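Local atomic coordinates of putative uncharacterized protein PH0594 (Pyrococcus horikoshii, PDB entry 4HXF), a protein that acts as a self-compartmentalizing hexameric serine protease with a beta-propeller and an alpha/beta hydrolase fold, probably removing N-acylated amino acids from the N-terminus of peptides. Residues Glu42-Ile47 with Arg55-Asp60; Ser67-Lys72 with Gln113-Leu118; Lys71-Met76 with Trp88-Lys93. All blocks are in the same frame, centred on the assembly; numbering follows the deposited sequence.

Contact 1: Glu42-Ile47 with Arg55-Asp60; sequences ENTIVI and RKFIED
Thr44 and Glu59 face each other across neighbouring antiparallel strands, and the carboxylate reaches over to the hydroxyl. Glu59 starts with CG anti to the backbone N, then bends at chi2 (59°), which turns the carboxylate across toward Thr44. Thr44 OG1 donates to Glu59 OE2 at 2.5 Å, on the syn side and somewhat out of the carboxylate plane. The amide of Asp60 takes the anti side of the same oxygen, with N to Glu59 OE2 at 2.9 Å. Glu59 OE1 is held by the backbone N of Lys99 in a second subunit, and a magnesium ion lies about 4 Å from this side chain.

Val46 and Phe57 share the Thr44 face: Val46 CG2 meets the rim of the ring near its plane, 4.2 Å from Phe57 CD2. Arg55 runs extended past Val46, its CD 3.8 Å from Val46 CG1, toward salt bridges with Glu48 and with Glu160 of the second subunit. On the other face Ile47 CD1 touches Ile58 CD1 at 3.9 Å, and Lys56 lays its CG 3.8 Å from Ile47 CB before its amine reaches the carbonyl of Leu92. Paired backbone bonds at Ile45–Ile58 and Ile47–Lys56 hold the register of this hairpin, whose second strand, 54-59, is the outermost of its propeller blade. An alanine in place of Glu59 would probably leave the Thr44 hydroxyl and the Lys99 amide of the second subunit without this acceptor and take one from the Asp60 amide. One carboxylate thus ties this part of the edge strand both to the neighbouring strand and to the second subunit.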
loop_
_atom_site.group_PDB
_atom_site.type_symbol
_atom_site.label_atom_id
_atom_site.label_comp_id
_atom_site.label_asym_id
_atom_site.label_seq_id
_atom_site.Cartn_x
_atom_site.Cartn_y
_atom_site.Cartn_z
ATOM N N GLU A 42 -11.964 18.009 -14.828
ATOM C CA GLU A 42 -13.125 17.602 -14.006
ATOM C C GLU A 42 -14.347 17.831 -14.820
ATOM O O GLU A 42 -14.494 18.861 -15.483
ATOM C CB GLU A 42 -13.150 18.476 -12.763
ATOM C CG GLU A 42 -11.956 18.320 -11.852
ATOM C CD GLU A 42 -11.889 19.317 -10.701
ATOM O OE1 GLU A 42 -12.607 20.304 -10.766
ATOM O OE2 GLU A 42 -11.013 19.172 -9.809
ATOM N N ASN A 43 -15.254 16.831 -14.829
ATOM C CA ASN A 43 -16.454 16.841 -15.574
ATOM C C ASN A 43 -17.667 16.666 -14.627
ATOM O O ASN A 43 -17.644 15.808 -13.741
ATOM C CB ASN A 43 -16.568 15.728 -16.616
ATOM C CG ASN A 43 -15.472 15.769 -17.622
ATOM O OD1 ASN A 43 -14.697 14.787 -17.745
ATOM N ND2 ASN A 43 -15.393 16.789 -18.307
ATOM N N THR A 44 -18.623 17.561 -14.797
ATOM C CA THR A 44 -19.924 17.584 -14.081
ATOM C C THR A 44 -21.047 17.713 -15.022
ATOM O O THR A 44 -21.067 18.614 -15.862
ATOM C CB THR A 44 -19.966 18.742 -13.032
ATOM O OG1 THR A 44 -18.792 18.706 -12.183
ATOM C CG2 THR A 44 -21.259 18.678 -12.112
ATOM N N ILE A 45 -22.009 16.796 -14.939
ATOM C CA ILE A 45 -23.215 16.988 -15.734
ATOM C C ILE A 45 -24.148 17.913 -14.990
ATOM O O ILE A 45 -24.402 17.748 -13.770
ATOM C CB ILE A 45 -23.918 15.610 -16.031
ATOM C CG1 ILE A 45 -23.051 14.744 -16.926
ATOM C CG2 ILE A 45 -25.303 15.825 -16.590
ATOM C CD1 ILE A 45 -23.502 13.241 -16.951
ATOM N N VAL A 46 -24.696 18.895 -15.696
ATOM C CA VAL A 46 -25.657 19.834 -15.144
ATOM C C VAL A 46 -26.968 19.594 -15.847
ATOM O O VAL A 46 -27.014 19.454 -17.077
ATOM C CB VAL A 46 -25.185 21.305 -15.340
ATOM C CG1 VAL A 46 -26.225 22.278 -14.698
ATOM C CG2 VAL A 46 -23.758 21.454 -14.768
ATOM N N ILE A 47 -28.030 19.507 -15.087
ATOM C CA ILE A 47 -29.394 19.325 -15.622
ATOM C C ILE A 47 -30.175 20.519 -15.209
ATOM O O ILE A 47 -30.302 20.860 -13.995
ATOM C CB ILE A 47 -30.052 18.052 -15.046
ATOM C CG1 ILE A 47 -29.152 16.803 -15.432
ATOM C CG2 ILE A 47 -31.496 17.903 -15.516
ATOM C CD1 ILE A 47 -29.215 15.703 -14.430
ATOM N N ARG A 55 -31.052 23.996 -11.206
ATOM C CA ARG A 55 -30.003 23.108 -11.680
ATOM C C ARG A 55 -29.773 22.026 -10.696
ATOM O O ARG A 55 -29.744 22.257 -9.495
ATOM C CB ARG A 55 -28.639 23.847 -11.783
ATOM C CG ARG A 55 -28.476 24.809 -12.854
ATOM C CD ARG A 55 -27.127 25.453 -12.848
ATOM N NE ARG A 55 -27.116 26.292 -13.982
ATOM C CZ ARG A 55 -26.324 27.329 -14.143
ATOM N NH1 ARG A 55 -25.395 27.668 -13.211
ATOM N NH2 ARG A 55 -26.444 28.010 -15.239
ATOM N N LYS A 56 -29.530 20.854 -11.213
ATOM C CA LYS A 56 -29.072 19.708 -10.497
ATOM C C LYS A 56 -27.890 19.090 -11.189
ATOM O O LYS A 56 -27.556 19.485 -12.319
ATOM C CB LYS A 56 -30.286 18.756 -10.274
ATOM C CG LYS A 56 -31.055 18.165 -11.430
ATOM C CD LYS A 56 -32.426 17.558 -10.837
ATOM C CE LYS A 56 -33.529 17.502 -11.914
ATOM N NZ LYS A 56 -34.824 16.781 -11.491
ATOM N N PHE A 57 -27.196 18.208 -10.466
ATOM C CA PHE A 57 -25.857 17.793 -10.860
ATOM C C PHE A 57 -25.614 16.320 -10.755
ATOM O O PHE A 57 -26.173 15.641 -9.867
ATOM C CB PHE A 57 -24.850 18.409 -9.874
ATOM C CG PHE A 57 -25.029 19.897 -9.671
ATOM C CD1 PHE A 57 -25.590 20.335 -8.485
ATOM C CD2 PHE A 57 -24.773 20.780 -10.697
ATOM C CE1 PHE A 57 -25.843 21.702 -8.280
ATOM C CE2 PHE A 57 -25.012 22.132 -10.500
ATOM C CZ PHE A 57 -25.561 22.596 -9.287
ATOM N N ILE A 58 -24.781 15.846 -11.653
ATOM C CA ILE A 58 -24.254 14.499 -11.569
ATOM C C ILE A 58 -22.753 14.685 -11.640
ATOM O O ILE A 58 -22.145 15.024 -12.674
ATOM C CB ILE A 58 -24.730 13.524 -12.713
ATOM C CG1 ILE A 58 -26.244 13.491 -12.806
ATOM C CG2 ILE A 58 -24.088 12.167 -12.415
ATOM C CD1 ILE A 58 -26.798 12.699 -14.033
ATOM N N GLU A 59 -22.097 14.438 -10.526
ATOM C CA GLU A 59 -20.686 14.752 -10.385
ATOM C C GLU A 59 -19.751 13.658 -10.931
ATOM O O GLU A 59 -20.121 12.481 -10.965
ATOM C CB GLU A 59 -20.490 15.123 -8.925
ATOM C CG GLU A 59 -19.143 15.599 -8.563
ATOM C CD GLU A 59 -18.644 16.826 -9.278
ATOM O OE1 GLU A 59 -18.262 17.761 -8.554
ATOM O OE2 GLU A 59 -18.594 16.816 -10.515
ATOM N N ASP A 60 -18.587 14.073 -11.432
ATOM C CA ASP A 60 -17.547 13.220 -12.056
ATOM C C ASP A 60 -18.121 12.276 -13.129
ATOM O O ASP A 60 -18.076 11.001 -13.033
ATOM C CB ASP A 60 -16.815 12.495 -10.978
ATOM C CG ASP A 60 -16.071 13.435 -10.137
ATOM O OD1 ASP A 60 -15.403 14.314 -10.732
ATOM O OD2 ASP A 60 -16.103 13.297 -8.910
HETATM O O HOH W 1 -14.304 14.358 -13.259
#

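Contact 2: Ser67-Lys72 with Gln113-Leu118; sequences SPDGKK and QDSRRL
Ser115 OG sits against the turn Ser67–Gly70 and accepts the amide of Asp69, with N to OG at 3.0 Å. Pro68 packs beside this hydroxyl, its CD 3.3 Å from Ser115 OG. Lys72 reaches the same residue from further along: its chain bends at chi3 and NZ donates to Ser115 O at 2.8 Å, nearly along the C=O axis (174°).

In and just after the type I turn, several polar atoms satisfy one another. Asp69 OD1 takes two donors from opposite faces of the carboxylate, Ser67 OG at 2.5 Å and, closing an Asx turn, Lys71 N at 3.0 Å. Ser67 OG in turn accepts the Lys72 amide. Asp114 plays a comparable part in the other segment: OD1 accepts the amides of Arg116 and Arg117, while Arg117 grips the acid side-on, with NE to Asp114 OD2 at 2.9 Å. Arg117 has a second acidic partner in Asp181, and Arg116 pairs with Asp158.

The sequence Ser-Pro-Asp-Gly is the familiar turn of WD40-like propeller repeats, and 113-118 begins in the equivalent connection of the next blade. Two adjacent blades are therefore joined at their turns by a hydroxyl and a carbonyl of one serine. Because the lysine meets a backbone carbonyl, Ser115 probably leaves its charge without a counterion from this contact, and the join rests on directed hydrogen bonds rather than on an ion pair between the two turns.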
loop_
_atom_site.group_PDB
_atom_site.type_symbol
_atom_site.label_atom_id
_atom_site.label_comp_id
_atom_site.label_asym_id
_atom_site.label_seq_id
_atom_site.Cartn_x
_atom_site.Cartn_y
_atom_site.Cartn_z
ATOM N N SER A 67 -33.299 9.788 -21.573
ATOM C CA SER A 67 -34.152 8.775 -22.233
ATOM C C SER A 67 -35.326 9.478 -22.988
ATOM O O SER A 67 -35.783 10.566 -22.609
ATOM C CB SER A 67 -34.709 7.776 -21.208
ATOM O OG SER A 67 -35.637 8.452 -20.328
ATOM N N PRO A 68 -35.816 8.844 -24.071
ATOM C CA PRO A 68 -36.875 9.432 -24.898
ATOM C C PRO A 68 -38.084 9.838 -24.087
ATOM O O PRO A 68 -38.689 10.911 -24.407
ATOM C CB PRO A 68 -37.181 8.314 -25.891
ATOM C CG PRO A 68 -35.891 7.711 -26.105
ATOM C CD PRO A 68 -35.149 7.707 -24.760
ATOM N N ASP A 69 -38.429 9.065 -23.050
ATOM C CA ASP A 69 -39.589 9.320 -22.189
ATOM C C ASP A 69 -39.362 10.420 -21.168
ATOM O O ASP A 69 -40.285 10.800 -20.455
ATOM C CB ASP A 69 -40.191 8.011 -21.594
ATOM C CG ASP A 69 -39.216 7.345 -20.559
ATOM O OD1 ASP A 69 -38.137 7.963 -20.255
ATOM O OD2 ASP A 69 -39.602 6.247 -20.106
ATOM N N GLY A 70 -38.172 10.967 -21.128
ATOM C CA GLY A 70 -37.739 11.958 -20.174
ATOM C C GLY A 70 -37.627 11.591 -18.719
ATOM O O GLY A 70 -37.508 12.481 -17.894
ATOM N N LYS A 71 -37.647 10.294 -18.420
ATOM C CA LYS A 71 -37.698 9.805 -17.057
ATOM C C LYS A 71 -36.333 9.512 -16.488
ATOM O O LYS A 71 -36.203 9.478 -15.267
ATOM C CB LYS A 71 -38.524 8.570 -16.972
ATOM C CG LYS A 71 -40.026 8.860 -17.240
ATOM C CD LYS A 71 -40.849 7.651 -16.906
ATOM C CE LYS A 71 -42.338 8.013 -17.139
ATOM N NZ LYS A 71 -42.918 6.971 -18.041
ATOM N N LYS A 72 -35.371 9.212 -17.335
ATOM C CA LYS A 72 -34.064 8.751 -16.903
ATOM C C LYS A 72 -32.950 9.387 -17.703
ATOM O O LYS A 72 -33.175 9.877 -18.789
ATOM C CB LYS A 72 -33.974 7.259 -17.145
ATOM C CG LYS A 72 -34.972 6.500 -16.333
ATOM C CD LYS A 72 -34.894 5.034 -16.716
ATOM C CE LYS A 72 -35.598 4.734 -18.027
ATOM N NZ LYS A 72 -35.933 3.240 -18.045
ATOM N N GLN A 113 -35.705 4.083 -28.688
ATOM C CA GLN A 113 -37.011 4.727 -28.507
ATOM C C GLN A 113 -37.811 4.163 -27.315
ATOM O O GLN A 113 -38.693 4.851 -26.788
ATOM C CB GLN A 113 -37.793 4.588 -29.820
ATOM C CG GLN A 113 -38.268 3.149 -30.132
ATOM C CD GLN A 113 -38.877 2.985 -31.583
ATOM O OE1 GLN A 113 -39.159 3.987 -32.289
ATOM N NE2 GLN A 113 -39.075 1.742 -31.998
ATOM N N ASP A 114 -37.547 2.928 -26.883
ATOM C CA ASP A 114 -38.230 2.329 -25.722
ATOM C C ASP A 114 -37.821 2.787 -24.339
ATOM O O ASP A 114 -38.421 2.366 -23.351
ATOM C CB ASP A 114 -38.135 0.800 -25.806
ATOM C CG ASP A 114 -36.712 0.230 -25.620
ATOM O OD1 ASP A 114 -35.730 0.893 -25.242
ATOM O OD2 ASP A 114 -36.607 -0.984 -25.891
ATOM N N SER A 115 -36.797 3.644 -24.275
ATOM C CA SER A 115 -36.253 4.104 -22.981
ATOM C C SER A 115 -35.836 2.963 -22.055
ATOM O O SER A 115 -35.823 3.127 -20.828
ATOM C CB SER A 115 -37.202 5.043 -22.260
ATOM O OG SER A 115 -37.586 6.212 -23.052
ATOM N N ARG A 116 -35.419 1.882 -22.674
ATOM C CA ARG A 116 -34.976 0.648 -21.938
ATOM C C ARG A 116 -33.638 0.175 -22.419
ATOM O O ARG A 116 -32.729 -0.062 -21.629
ATOM C CB ARG A 116 -36.019 -0.438 -22.063
ATOM C CG ARG A 116 -35.554 -1.695 -21.342
ATOM C CD ARG A 116 -36.647 -2.705 -21.171
ATOM N NE ARG A 116 -36.054 -3.894 -20.455
ATOM C CZ ARG A 116 -36.717 -4.946 -20.022
ATOM N NH1 ARG A 116 -38.009 -5.024 -20.162
ATOM N NH2 ARG A 116 -36.079 -5.980 -19.439
ATOM N N ARG A 117 -33.415 0.066 -23.734
ATOM C CA ARG A 117 -32.191 -0.373 -24.267
ATOM C C ARG A 117 -31.258 0.760 -24.698
ATOM O O ARG A 117 -31.733 1.825 -25.135
ATOM C CB ARG A 117 -32.424 -1.305 -25.487
ATOM C CG ARG A 117 -33.060 -2.646 -25.170
ATOM C CD ARG A 117 -33.453 -3.352 -26.470
ATOM N NE ARG A 117 -34.580 -2.670 -27.069
ATOM C CZ ARG A 117 -35.026 -2.872 -28.321
ATOM N NH1 ARG A 117 -34.440 -3.742 -29.102
ATOM N NH2 ARG A 117 -36.123 -2.302 -28.754
ATOM N N LEU A 118 -29.978 0.528 -24.482
ATOM C CA LEU A 118 -28.904 1.408 -24.982
ATOM C C LEU A 118 -28.219 0.660 -26.122
ATOM O O LEU A 118 -28.092 -0.561 -26.115
ATOM C CB LEU A 118 -27.855 1.712 -23.914
ATOM C CG LEU A 118 -28.349 2.565 -22.817
ATOM C CD1 LEU A 118 -27.254 2.696 -21.716
ATOM C CD2 LEU A 118 -28.597 4.040 -23.335
#

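Contact 3: Lys71-Met76 with Trp88-Lys93; sequences KKIAFM and WVADLK
The two inner strands of a four-stranded propeller blade meet here, with Phe75 and Trp88 side by side as an antiparallel hydrogen-bonded pair. Trp88 CB stands over one face of the phenyl ring, 3.5 Å from the Phe75 centroid, in a close CH-pi contact. Phe75 CG lies between the backbone N and the carbonyl carbon (chi1 64°), which swings the ring across toward the partner strand. The indole extends off to one side of the phenyl; its five-membered ring is nearly parallel to it (9°) but displaced, with centroids 5.0 Å apart and little overlap. Trp88 NE1 is taken up by Gln86, and Arg77 makes a cation-pi contact with the indole.

Ala90 CB lies at the edge of the Phe75 ring, 4.1 Å from CE1. This face of the blade, which also carries Ile73, turns toward the preceding blade, where Phe75 touches Ile45; on the other face Ala74 and Val89 form a non-hydrogen-bonded pair. In a beta-propeller such hairpins make up the middle of each blade, packed between its neighbours.

Near the end of the pairing, Leu92 crosses Ile73 at about a right angle, with Leu92 CD2 3.7 Å from Ile73 CG2. The Leu92 amide donates to Lys71 O at 3.0 Å. A water also donates to Lys71 O, at 2.7 Å, and accepts from the Lys93 amide.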
loop_
_atom_site.group_PDB
_atom_site.type_symbol
_atom_site.label_atom_id
_atom_site.label_comp_id
_atom_site.label_asym_id
_atom_site.label_seq_id
_atom_site.Cartn_x
_atom_site.Cartn_y
_atom_site.Cartn_z
ATOM N N LYS A 71 -37.647 10.294 -18.420
ATOM C CA LYS A 71 -37.698 9.805 -17.057
ATOM C C LYS A 71 -36.333 9.512 -16.488
ATOM O O LYS A 71 -36.203 9.478 -15.267
ATOM C CB LYS A 71 -38.524 8.570 -16.972
ATOM C CG LYS A 71 -40.026 8.860 -17.240
ATOM C CD LYS A 71 -40.849 7.651 -16.906
ATOM C CE LYS A 71 -42.338 8.013 -17.139
ATOM N NZ LYS A 71 -42.918 6.971 -18.041
ATOM N N LYS A 72 -35.371 9.212 -17.335
ATOM C CA LYS A 72 -34.064 8.751 -16.903
ATOM C C LYS A 72 -32.950 9.387 -17.703
ATOM O O LYS A 72 -33.175 9.877 -18.789
ATOM C CB LYS A 72 -33.974 7.259 -17.145
ATOM C CG LYS A 72 -34.972 6.500 -16.333
ATOM C CD LYS A 72 -34.894 5.034 -16.716
ATOM C CE LYS A 72 -35.598 4.734 -18.027
ATOM N NZ LYS A 72 -35.933 3.240 -18.045
ATOM N N ILE A 73 -31.790 9.376 -17.142
ATOM C CA ILE A 73 -30.576 9.799 -17.813
ATOM C C ILE A 73 -29.512 8.733 -17.625
ATOM O O ILE A 73 -29.230 8.256 -16.477
ATOM C CB ILE A 73 -30.123 11.189 -17.348
ATOM C CG1 ILE A 73 -28.935 11.688 -18.083
ATOM C CG2 ILE A 73 -29.905 11.222 -15.831
ATOM C CD1 ILE A 73 -28.814 13.244 -17.852
ATOM N N ALA A 74 -28.918 8.331 -18.769
ATOM C CA ALA A 74 -27.745 7.491 -18.773
ATOM C C ALA A 74 -26.527 8.399 -18.838
ATOM O O ALA A 74 -26.576 9.488 -19.399
ATOM C CB ALA A 74 -27.741 6.500 -19.931
ATOM N N PHE A 75 -25.455 7.910 -18.273
ATOM C CA PHE A 75 -24.179 8.580 -18.318
ATOM C C PHE A 75 -23.038 7.718 -18.091
ATOM O O PHE A 75 -23.233 6.580 -17.648
ATOM C CB PHE A 75 -24.174 9.770 -17.306
ATOM C CG PHE A 75 -24.306 9.391 -15.851
ATOM C CD1 PHE A 75 -25.545 9.241 -15.268
ATOM C CD2 PHE A 75 -23.186 9.153 -15.055
ATOM C CE1 PHE A 75 -25.654 8.886 -13.919
ATOM C CE2 PHE A 75 -23.304 8.784 -13.752
ATOM C CZ PHE A 75 -24.522 8.668 -13.154
ATOM N N MET A 76 -21.819 8.218 -18.370
ATOM C CA MET A 76 -20.594 7.508 -18.127
ATOM C C MET A 76 -19.763 8.123 -17.026
ATOM O O MET A 76 -19.689 9.383 -16.921
ATOM C CB MET A 76 -19.761 7.476 -19.439
ATOM C CG MET A 76 -20.528 6.917 -20.627
ATOM S SD MET A 76 -20.015 5.238 -20.977
ATOM C CE MET A 76 -18.254 5.195 -20.783
ATOM N N TRP A 88 -23.920 4.256 -16.200
ATOM C CA TRP A 88 -24.855 4.426 -15.148
ATOM C C TRP A 88 -26.182 4.932 -15.682
ATOM O O TRP A 88 -26.233 5.528 -16.728
ATOM C CB TRP A 88 -24.392 5.506 -14.169
ATOM C CG TRP A 88 -23.229 5.171 -13.335
ATOM C CD1 TRP A 88 -21.901 5.012 -13.752
ATOM C CD2 TRP A 88 -23.221 4.897 -11.875
ATOM N NE1 TRP A 88 -21.141 4.774 -12.624
ATOM C CE2 TRP A 88 -21.885 4.688 -11.512
ATOM C CE3 TRP A 88 -24.185 4.869 -10.895
ATOM C CZ2 TRP A 88 -21.526 4.424 -10.189
ATOM C CZ3 TRP A 88 -23.867 4.609 -9.581
ATOM C CH2 TRP A 88 -22.516 4.420 -9.216
ATOM N N VAL A 89 -27.262 4.655 -14.953
ATOM C CA VAL A 89 -28.603 5.201 -15.215
ATOM C C VAL A 89 -29.143 5.817 -13.919
ATOM O O VAL A 89 -29.088 5.207 -12.837
ATOM C CB VAL A 89 -29.586 4.125 -15.719
ATOM C CG1 VAL A 89 -31.036 4.614 -15.830
ATOM C CG2 VAL A 89 -29.118 3.508 -17.002
ATOM N N ALA A 90 -29.661 7.005 -14.018
ATOM C CA ALA A 90 -30.300 7.725 -12.895
ATOM C C ALA A 90 -31.708 8.085 -13.230
ATOM O O ALA A 90 -32.002 8.454 -14.367
ATOM C CB ALA A 90 -29.537 9.052 -12.531
ATOM N N ASP A 91 -32.593 8.084 -12.242
ATOM C CA ASP A 91 -33.874 8.703 -12.384
ATOM C C ASP A 91 -33.715 10.237 -12.398
ATOM O O ASP A 91 -33.014 10.792 -11.592
ATOM C CB ASP A 91 -34.860 8.256 -11.306
ATOM C CG ASP A 91 -34.698 8.911 -10.056
ATOM O OD1 ASP A 91 -33.692 8.554 -9.420
ATOM O OD2 ASP A 91 -35.622 9.695 -9.642
ATOM N N LEU A 92 -34.365 10.868 -13.323
ATOM C CA LEU A 92 -34.169 12.350 -13.518
ATOM C C LEU A 92 -34.846 13.128 -12.390
ATOM O O LEU A 92 -34.335 14.198 -12.024
ATOM C CB LEU A 92 -34.656 12.780 -14.931
ATOM C CG LEU A 92 -33.508 12.791 -15.914
ATOM C CD1 LEU A 92 -34.009 12.861 -17.353
ATOM C CD2 LEU A 92 -32.502 13.914 -15.597
ATOM N N LYS A 93 -35.885 12.578 -11.762
ATOM C CA LYS A 93 -36.549 13.279 -10.634
ATOM C C LYS A 93 -35.593 13.446 -9.455
ATOM O O LYS A 93 -35.527 14.539 -8.873
ATOM C CB LYS A 93 -37.803 12.572 -10.199
ATOM C CG LYS A 93 -38.661 13.352 -9.229
HETATM O O HOH W 2 -37.647 10.885 -13.530
#

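Overall arrangement
The three contacts step through consecutive blades of the propeller. Contacts 1 and 3, with centres 12 Å apart, meet face to face: Lys56 NZ lies 2.7 Å from Leu92 O, and Ile58 CG2 lies 3.6 Å from Phe75 CZ. Contacts 2 and 3 share Lys71 and Lys72, have centres 9 Å apart, and touch again where Leu118 CD1 comes 4.2 Å from Ala74 CB. Contacts 1 and 2 remain separate, their nearest atoms about 8 Å apart. Contact 1 borders the second subunit, contacts 2 and 3 the third. None includes a residue of the inhibitor pocket around Ser466; bound magnesium ions lie about 4 Å from the Glu59 side chain in contact 1 and about 8 Å from that of Trp88 in contact 3.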